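Local structure of endoglycosidase (Bacteroides thetaiotaomicron, 6Q64) at residues A[167-178]-A[215-224]; A[225-235]-A[246-254]. The protein probably hydrolyses O-glycosidic bonds as a family 18 glycoside hydrolase, an endoglycosidase linked to the breakdown of complex N-glycans. The protein carries 1 engineered substitution. All coordinates share one frame; numbering follows the deposited sequence.

Interaction 1 (A[167-178]-A[215-224]); sequences KAYANAICDSIE and VFIETLSARL
Ala170 meets Phe216, Thr219 and Leu220 at the apolar centre of the packing between helices 162-179 and 211-224. The two segments approach to 8.7 Å between axes and diverge by 36° from parallel. Their backbones are nearest at the CA atoms of Ala170 and Phe216, 6.0 Å apart, consistent with the small side chain of Ala170. Its methyl lies against CD1 and CE1 of Phe216, while Leu220 CD2 touches both the carbonyl O of Ala170 and Cys174 SG, 3.7 Å from the sulfur.

With CG anti to its backbone N (chi1 -178°), the Phe216 ring is carried toward Tyr169. The two aromatics meet rim to rim with nearly parallel planes, Phe216 CE1 being 3.6 Å from Tyr169 CD2, and neither lies over the other. Ile173 CD1 comes up to the edge of the Phe216 ring at CZ, and Leu220 CD1 rests over the rim of one of its faces. Beneath this layer are strands 128-135 and 184-189, and the Tyr169 hydroxyl is hydrogen-bonded to Asp140 O.

At the outer margin Arg223 is a knob set among Asn171, Cys174, Asp175 and Glu178. Its guanidinium lies flat over Cys174 CB, which sits under the centre of one face. NH1 reaches the anti lone pair of Asp175 OD1 at 2.9 Å in a fairly straight bond (161°), in the guanidinium plane, and NE meets Glu178 OE1 on the syn side at 2.8 Å, somewhat out of the carboxylate plane. NH2 bonds Asn171 OD1 at 3.2 Å from above its carbonyl plane.

Gripped through all three nitrogens, the guanidinium is fixed in rotation, and the two carboxylates probably offset its charge where the apolar interface gives way to solvent.

Interaction 2 (A[225-235]-A[246-254]); sequences RPAGRMLVMDG and KLVDHYIYQ
Val232 and Ile252 pack tightly where parallel strands 230-235 and 251-254 run side by side, with Val232 CG1 3.4 Å from Ile252 CD1. Next to them Val232 CG2 comes to the edge of the His250 ring, where the methyl CE of selenomethionine Met230 also arrives. The backbone of Met233 straddles Tyr251: its N donates to His250 O at 3.3 Å, and its O accepts from Ile252 N at 2.9 Å. Further along, Gln254 NE2 donates to Asp234 OD1 at 2.9 Å, coming from outside the carboxylate plane. Equally close is the pairing of Asp249 with Leu231: Asp249 OD2 takes the N-H of Leu231 on its anti lone pair (2.8 Å), and Asp249 N donates to Leu231 O at 2.7 Å.

The looser, solvent side is confined to Arg225 and Lys246. Arg225 reaches back from a type I turn and holds Lys246 O end-on with both NH1 (3.0 Å) and NH2, the oxygen lying in the guanidinium plane. NH2 also forms a salt bridge with Asp249 OD1, though the hydrogen bond within it is weak.

Asp249 therefore extends the strand pairing by using its side chain in place of a backbone carbonyl, while Arg225 probably offsets its charge and ties the turn to the incoming chain.

The two contacts follow one another along the chain, interaction 1 closing at residue 224 just as interaction 2 opens, and their centres lie 13 Å apart. Helix 211-224 supplies one side of interaction 1 and leads through the turn at 225-228 into strand 230-235 of interaction 2. They meet at Ser221 OG, which makes a weak hydrogen bond to Leu247 O, and where Ile177 packs on Arg229. Interaction 1 joins neighbouring helices on the outside of the TIM barrel, whereas interaction 2 joins neighbouring strands of its parallel sheet. Strand 184-189 underlies the first and pairs with strand 230-235 in the second, so together they join helices and strands of the family 18 barrel.

Interaction 1 (A[167-178]-A[215-224])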
# COMPACT_ATOMS: atom_id res chain seq x y z
N LYS A 167 -21.73 7.00 4.26
CA LYS A 167 -21.35 8.27 3.57
C LYS A 167 -20.58 9.18 4.55
O LYS A 167 -19.59 9.83 4.12
CB LYS A 167 -22.59 8.96 2.99
CG LYS A 167 -22.81 8.77 1.49
CD LYS A 167 -24.27 8.87 1.07
CE LYS A 167 -24.49 9.49 -0.29
NZ LYS A 167 -25.72 10.32 -0.28
N ALA A 168 -21.03 9.24 5.81
CA ALA A 168 -20.44 10.05 6.89
C ALA A 168 -19.09 9.47 7.34
O ALA A 168 -18.11 10.22 7.31
CB ALA A 168 -21.42 10.15 8.03
N TYR A 169 -19.04 8.17 7.70
CA TYR A 169 -17.84 7.43 8.17
C TYR A 169 -16.68 7.54 7.18
O TYR A 169 -15.53 7.61 7.58
CB TYR A 169 -18.12 5.93 8.32
CG TYR A 169 -16.90 5.11 8.69
CD1 TYR A 169 -16.15 5.44 9.80
CD2 TYR A 169 -16.51 4.01 7.95
CE1 TYR A 169 -15.03 4.70 10.16
CE2 TYR A 169 -15.41 3.25 8.31
CZ TYR A 169 -14.65 3.61 9.41
OH TYR A 169 -13.55 2.90 9.80
N ALA A 170 -17.00 7.48 5.90
CA ALA A 170 -16.03 7.65 4.80
C ALA A 170 -15.57 9.11 4.73
O ALA A 170 -14.38 9.34 4.50
CB ALA A 170 -16.66 7.23 3.50
N ASN A 171 -16.48 10.05 4.89
CA ASN A 171 -16.14 11.48 4.72
C ASN A 171 -15.16 11.87 5.83
O ASN A 171 -14.39 12.84 5.62
CB ASN A 171 -17.39 12.38 4.68
CG ASN A 171 -17.91 12.59 3.28
OD1 ASN A 171 -17.14 12.81 2.34
ND2 ASN A 171 -19.22 12.48 3.12
N ALA A 172 -15.22 11.15 6.96
CA ALA A 172 -14.42 11.38 8.19
C ALA A 172 -13.03 10.83 7.94
O ALA A 172 -12.04 11.46 8.34
CB ALA A 172 -15.04 10.72 9.39
N ILE A 173 -12.96 9.69 7.28
CA ILE A 173 -11.65 9.13 6.85
C ILE A 173 -10.97 10.21 6.00
O ILE A 173 -9.87 10.61 6.38
CB ILE A 173 -11.86 7.80 6.13
CG1 ILE A 173 -12.54 6.80 7.07
CG2 ILE A 173 -10.54 7.31 5.56
CD1 ILE A 173 -12.35 5.34 6.69
N CYS A 174 -11.64 10.73 4.97
CA CYS A 174 -11.09 11.77 4.06
C CYS A 174 -10.71 13.00 4.87
O CYS A 174 -9.59 13.46 4.75
CB CYS A 174 -12.06 12.21 2.98
SG CYS A 174 -12.38 10.91 1.75
N ASP A 175 -11.63 13.51 5.68
CA ASP A 175 -11.29 14.57 6.65
C ASP A 175 -9.88 14.31 7.13
O ASP A 175 -9.00 15.14 6.86
CB ASP A 175 -12.18 14.54 7.89
CG ASP A 175 -13.53 15.19 7.67
OD1 ASP A 175 -13.73 15.77 6.56
OD2 ASP A 175 -14.36 15.12 8.60
N SER A 176 -9.70 13.16 7.79
CA SER A 176 -8.57 12.88 8.70
C SER A 176 -7.30 12.70 7.85
O SER A 176 -6.22 13.06 8.33
CB SER A 176 -8.90 11.72 9.62
OG SER A 176 -7.90 10.73 9.60
N ILE A 177 -7.45 12.30 6.59
CA ILE A 177 -6.36 12.23 5.57
C ILE A 177 -5.99 13.66 5.15
O ILE A 177 -4.78 13.90 5.00
CB ILE A 177 -6.80 11.38 4.35
CG1 ILE A 177 -6.61 9.89 4.64
CG2 ILE A 177 -6.09 11.80 3.06
CD1 ILE A 177 -7.40 9.00 3.73
N GLU A 178 -6.97 14.53 4.90
CA GLU A 178 -6.74 15.89 4.34
C GLU A 178 -6.05 16.73 5.43
O GLU A 178 -5.25 17.62 5.08
CB GLU A 178 -8.05 16.53 3.85
CG GLU A 178 -8.74 15.73 2.75
CD GLU A 178 -9.93 16.40 2.06
OE1 GLU A 178 -10.86 15.70 1.59
OE2 GLU A 178 -9.91 17.64 1.98
N VAL A 215 -21.02 2.28 -1.72
CA VAL A 215 -21.14 3.77 -1.60
C VAL A 215 -20.05 4.26 -0.62
O VAL A 215 -19.67 5.46 -0.66
CB VAL A 215 -22.58 4.24 -1.27
CG1 VAL A 215 -23.07 3.71 0.06
CG2 VAL A 215 -22.72 5.76 -1.35
N PHE A 216 -19.48 3.32 0.14
CA PHE A 216 -18.27 3.55 0.96
C PHE A 216 -17.14 4.00 0.03
O PHE A 216 -16.71 5.18 0.04
CB PHE A 216 -17.92 2.29 1.75
CG PHE A 216 -16.72 2.48 2.64
CD1 PHE A 216 -16.73 3.46 3.62
CD2 PHE A 216 -15.57 1.72 2.46
CE1 PHE A 216 -15.63 3.65 4.44
CE2 PHE A 216 -14.46 1.92 3.27
CZ PHE A 216 -14.50 2.88 4.26
N ILE A 217 -16.72 3.06 -0.81
CA ILE A 217 -15.67 3.24 -1.85
C ILE A 217 -16.06 4.38 -2.78
O ILE A 217 -15.17 5.11 -3.20
CB ILE A 217 -15.50 1.93 -2.62
CG1 ILE A 217 -14.94 0.82 -1.74
CG2 ILE A 217 -14.67 2.14 -3.87
CD1 ILE A 217 -15.04 -0.53 -2.36
N GLU A 218 -17.33 4.49 -3.13
CA GLU A 218 -17.82 5.56 -4.04
C GLU A 218 -17.49 6.92 -3.42
O GLU A 218 -17.03 7.80 -4.18
CB GLU A 218 -19.32 5.39 -4.31
CG GLU A 218 -19.67 4.99 -5.73
CD GLU A 218 -21.17 4.80 -5.94
OE1 GLU A 218 -21.95 5.65 -5.44
OE2 GLU A 218 -21.56 3.79 -6.56
N THR A 219 -17.70 7.07 -2.10
CA THR A 219 -17.55 8.36 -1.36
C THR A 219 -16.07 8.71 -1.18
O THR A 219 -15.74 9.89 -1.32
CB THR A 219 -18.16 8.34 0.04
OG1 THR A 219 -19.51 7.85 0.00
CG2 THR A 219 -18.16 9.73 0.66
N LEU A 220 -15.22 7.74 -0.88
CA LEU A 220 -13.74 7.93 -0.87
C LEU A 220 -13.26 8.35 -2.26
O LEU A 220 -12.62 9.40 -2.33
CB LEU A 220 -13.06 6.66 -0.38
CG LEU A 220 -13.39 6.26 1.05
CD1 LEU A 220 -12.89 4.87 1.38
CD2 LEU A 220 -12.81 7.28 2.02
N SER A 221 -13.59 7.64 -3.35
CA SER A 221 -13.16 8.04 -4.71
C SER A 221 -13.63 9.47 -5.01
O SER A 221 -12.80 10.27 -5.46
CB SER A 221 -13.57 7.10 -5.82
OG SER A 221 -12.42 6.41 -6.33
N ALA A 222 -14.90 9.79 -4.74
CA ALA A 222 -15.50 11.07 -5.17
C ALA A 222 -14.62 12.19 -4.63
O ALA A 222 -14.43 13.22 -5.31
CB ALA A 222 -16.92 11.22 -4.67
N ARG A 223 -14.08 11.95 -3.44
CA ARG A 223 -13.39 13.00 -2.66
C ARG A 223 -11.91 12.99 -3.01
O ARG A 223 -11.40 14.03 -3.46
CB ARG A 223 -13.64 12.84 -1.16
CG ARG A 223 -13.68 14.20 -0.49
CD ARG A 223 -14.32 14.20 0.86
NE ARG A 223 -13.53 15.05 1.74
CZ ARG A 223 -13.78 15.23 3.03
NH1 ARG A 223 -12.99 16.00 3.76
NH2 ARG A 223 -14.82 14.62 3.59
N LEU A 224 -11.23 11.87 -2.84
CA LEU A 224 -9.76 11.92 -2.86
C LEU A 224 -9.22 11.59 -4.26
O LEU A 224 -8.03 11.85 -4.52
CB LEU A 224 -9.20 11.09 -1.69
CG LEU A 224 -9.65 9.64 -1.59
CD1 LEU A 224 -9.25 8.96 -2.85
CD2 LEU A 224 -9.05 8.94 -0.38

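Interaction 2 (A[225-235]-A[246-254])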
# COMPACT_ATOMS: atom_id res chain seq x y z
N ARG A 225 -10.06 11.19 -5.22
CA ARG A 225 -9.53 11.04 -6.60
C ARG A 225 -9.28 12.41 -7.25
O ARG A 225 -8.21 12.65 -7.81
CB ARG A 225 -10.40 10.17 -7.52
CG ARG A 225 -9.68 9.90 -8.83
CD ARG A 225 -10.19 8.70 -9.59
NE ARG A 225 -9.58 7.47 -9.13
CZ ARG A 225 -9.91 6.29 -9.61
NH1 ARG A 225 -10.85 6.19 -10.52
NH2 ARG A 225 -9.33 5.19 -9.16
N PRO A 226 -10.24 13.35 -7.27
CA PRO A 226 -9.96 14.65 -7.88
C PRO A 226 -8.85 15.40 -7.11
O PRO A 226 -8.39 16.39 -7.61
CB PRO A 226 -11.32 15.39 -7.88
CG PRO A 226 -12.22 14.61 -6.91
CD PRO A 226 -11.62 13.22 -6.77
N ALA A 227 -8.44 14.93 -5.93
CA ALA A 227 -7.38 15.59 -5.13
C ALA A 227 -5.99 15.02 -5.49
O ALA A 227 -5.02 15.40 -4.85
CB ALA A 227 -7.68 15.46 -3.64
N GLY A 228 -5.90 14.14 -6.49
CA GLY A 228 -4.66 13.43 -6.85
C GLY A 228 -4.32 12.32 -5.87
O GLY A 228 -3.27 11.69 -6.06
N ARG A 229 -5.15 12.04 -4.86
CA ARG A 229 -4.87 10.98 -3.85
C ARG A 229 -5.31 9.60 -4.35
O ARG A 229 -6.00 9.47 -5.35
CB ARG A 229 -5.54 11.34 -2.52
CG ARG A 229 -4.89 12.54 -1.87
CD ARG A 229 -5.43 12.88 -0.50
NE ARG A 229 -5.78 14.30 -0.56
CZ ARG A 229 -5.11 15.30 -0.00
NH1 ARG A 229 -4.02 15.08 0.72
NH2 ARG A 229 -5.55 16.53 -0.16
N MSE A 230 -4.94 8.59 -3.57
CA MSE A 230 -5.01 7.21 -3.96
C MSE A 230 -6.02 6.48 -3.08
O MSE A 230 -6.09 6.72 -1.87
CB MSE A 230 -3.66 6.54 -3.70
CG MSE A 230 -2.69 6.55 -4.87
SE MSE A 230 -1.06 5.65 -4.19
CE MSE A 230 -1.33 3.77 -4.54
N LEU A 231 -6.76 5.55 -3.69
CA LEU A 231 -7.51 4.58 -2.91
C LEU A 231 -7.04 3.20 -3.31
O LEU A 231 -6.76 3.01 -4.48
CB LEU A 231 -9.02 4.73 -3.14
CG LEU A 231 -9.87 3.69 -2.41
CD1 LEU A 231 -9.63 3.70 -0.92
CD2 LEU A 231 -11.35 3.89 -2.70
N VAL A 232 -7.02 2.28 -2.36
CA VAL A 232 -6.25 1.01 -2.48
C VAL A 232 -6.89 -0.00 -1.52
O VAL A 232 -7.43 0.37 -0.48
CB VAL A 232 -4.77 1.33 -2.16
CG1 VAL A 232 -4.14 0.39 -1.13
CG2 VAL A 232 -3.95 1.43 -3.43
N MSE A 233 -6.81 -1.28 -1.87
CA MSE A 233 -7.53 -2.29 -1.11
C MSE A 233 -6.65 -3.53 -1.00
O MSE A 233 -6.02 -3.95 -1.98
CB MSE A 233 -8.89 -2.55 -1.79
CG MSE A 233 -9.51 -3.94 -1.55
SE MSE A 233 -11.50 -3.99 -1.44
CE MSE A 233 -11.49 -5.91 -1.32
N ASP A 234 -6.56 -4.11 0.19
CA ASP A 234 -5.64 -5.22 0.35
C ASP A 234 -6.36 -6.37 1.04
O ASP A 234 -7.36 -6.13 1.77
CB ASP A 234 -4.38 -4.81 1.12
CG ASP A 234 -4.57 -4.76 2.62
OD1 ASP A 234 -4.46 -5.84 3.28
OD2 ASP A 234 -4.87 -3.64 3.12
N GLY A 235 -5.85 -7.57 0.86
CA GLY A 235 -6.46 -8.77 1.46
C GLY A 235 -7.30 -9.48 0.43
O GLY A 235 -6.79 -10.40 -0.22
N LYS A 246 -12.57 -0.00 -10.93
CA LYS A 246 -12.01 1.19 -11.61
C LYS A 246 -11.81 2.32 -10.59
O LYS A 246 -11.07 3.25 -10.89
CB LYS A 246 -12.90 1.64 -12.77
CG LYS A 246 -12.94 0.64 -13.91
CD LYS A 246 -13.86 1.02 -15.06
CE LYS A 246 -13.74 0.08 -16.24
NZ LYS A 246 -15.07 -0.21 -16.81
N LEU A 247 -12.42 2.23 -9.42
CA LEU A 247 -12.36 3.32 -8.42
C LEU A 247 -11.21 3.09 -7.43
O LEU A 247 -10.97 3.99 -6.56
CB LEU A 247 -13.70 3.37 -7.68
CG LEU A 247 -14.90 3.89 -8.45
CD1 LEU A 247 -16.06 4.05 -7.49
CD2 LEU A 247 -14.60 5.21 -9.16
N VAL A 248 -10.52 1.96 -7.58
CA VAL A 248 -9.41 1.51 -6.70
C VAL A 248 -8.11 1.36 -7.49
O VAL A 248 -8.06 0.61 -8.46
CB VAL A 248 -9.82 0.19 -6.06
CG1 VAL A 248 -8.66 -0.48 -5.35
CG2 VAL A 248 -10.98 0.43 -5.11
N ASP A 249 -7.05 2.03 -7.02
CA ASP A 249 -5.84 2.27 -7.82
C ASP A 249 -4.95 1.02 -7.79
O ASP A 249 -4.20 0.82 -8.78
CB ASP A 249 -5.18 3.56 -7.35
CG ASP A 249 -6.07 4.78 -7.53
OD1 ASP A 249 -6.46 5.03 -8.68
OD2 ASP A 249 -6.38 5.44 -6.51
N HIS A 250 -5.01 0.20 -6.73
CA HIS A 250 -4.21 -1.06 -6.67
C HIS A 250 -4.93 -2.14 -5.88
O HIS A 250 -5.63 -1.81 -4.90
CB HIS A 250 -2.84 -0.90 -5.99
CG HIS A 250 -1.85 -0.16 -6.80
ND1 HIS A 250 -1.66 1.19 -6.66
CD2 HIS A 250 -1.04 -0.55 -7.81
CE1 HIS A 250 -0.77 1.61 -7.54
NE2 HIS A 250 -0.38 0.56 -8.27
N TYR A 251 -4.71 -3.38 -6.29
CA TYR A 251 -5.22 -4.60 -5.65
C TYR A 251 -4.03 -5.22 -4.94
O TYR A 251 -3.08 -5.62 -5.63
CB TYR A 251 -5.85 -5.51 -6.72
CG TYR A 251 -6.64 -4.80 -7.80
CD1 TYR A 251 -7.57 -3.84 -7.49
CD2 TYR A 251 -6.45 -5.08 -9.13
CE1 TYR A 251 -8.27 -3.15 -8.47
CE2 TYR A 251 -7.14 -4.40 -10.12
CZ TYR A 251 -8.07 -3.44 -9.79
OH TYR A 251 -8.78 -2.78 -10.75
N ILE A 252 -4.03 -5.24 -3.61
CA ILE A 252 -2.81 -5.61 -2.84
C ILE A 252 -3.08 -6.91 -2.13
O ILE A 252 -4.04 -6.96 -1.31
CB ILE A 252 -2.38 -4.51 -1.84
CG1 ILE A 252 -2.34 -3.13 -2.51
CG2 ILE A 252 -1.05 -4.87 -1.22
CD1 ILE A 252 -1.78 -2.05 -1.62
N TYR A 253 -2.28 -7.91 -2.43
CA TYR A 253 -2.48 -9.26 -1.86
C TYR A 253 -1.33 -9.57 -0.91
O TYR A 253 -0.18 -9.24 -1.17
CB TYR A 253 -2.63 -10.32 -2.96
CG TYR A 253 -3.74 -10.10 -3.96
CD1 TYR A 253 -3.59 -9.22 -5.01
CD2 TYR A 253 -4.91 -10.83 -3.92
CE1 TYR A 253 -4.58 -9.05 -5.95
CE2 TYR A 253 -5.92 -10.65 -4.84
CZ TYR A 253 -5.76 -9.77 -5.88
OH TYR A 253 -6.70 -9.61 -6.85
N GLN A 254 -1.70 -10.20 0.19
CA GLN A 254 -0.82 -10.88 1.15
C GLN A 254 -0.46 -12.24 0.58
O GLN A 254 -1.06 -13.20 1.01
CB GLN A 254 -1.56 -11.02 2.48
CG GLN A 254 -1.58 -9.75 3.30
CD GLN A 254 -2.78 -8.87 3.08
OE1 GLN A 254 -3.84 -9.07 3.66
NE2 GLN A 254 -2.58 -7.82 2.31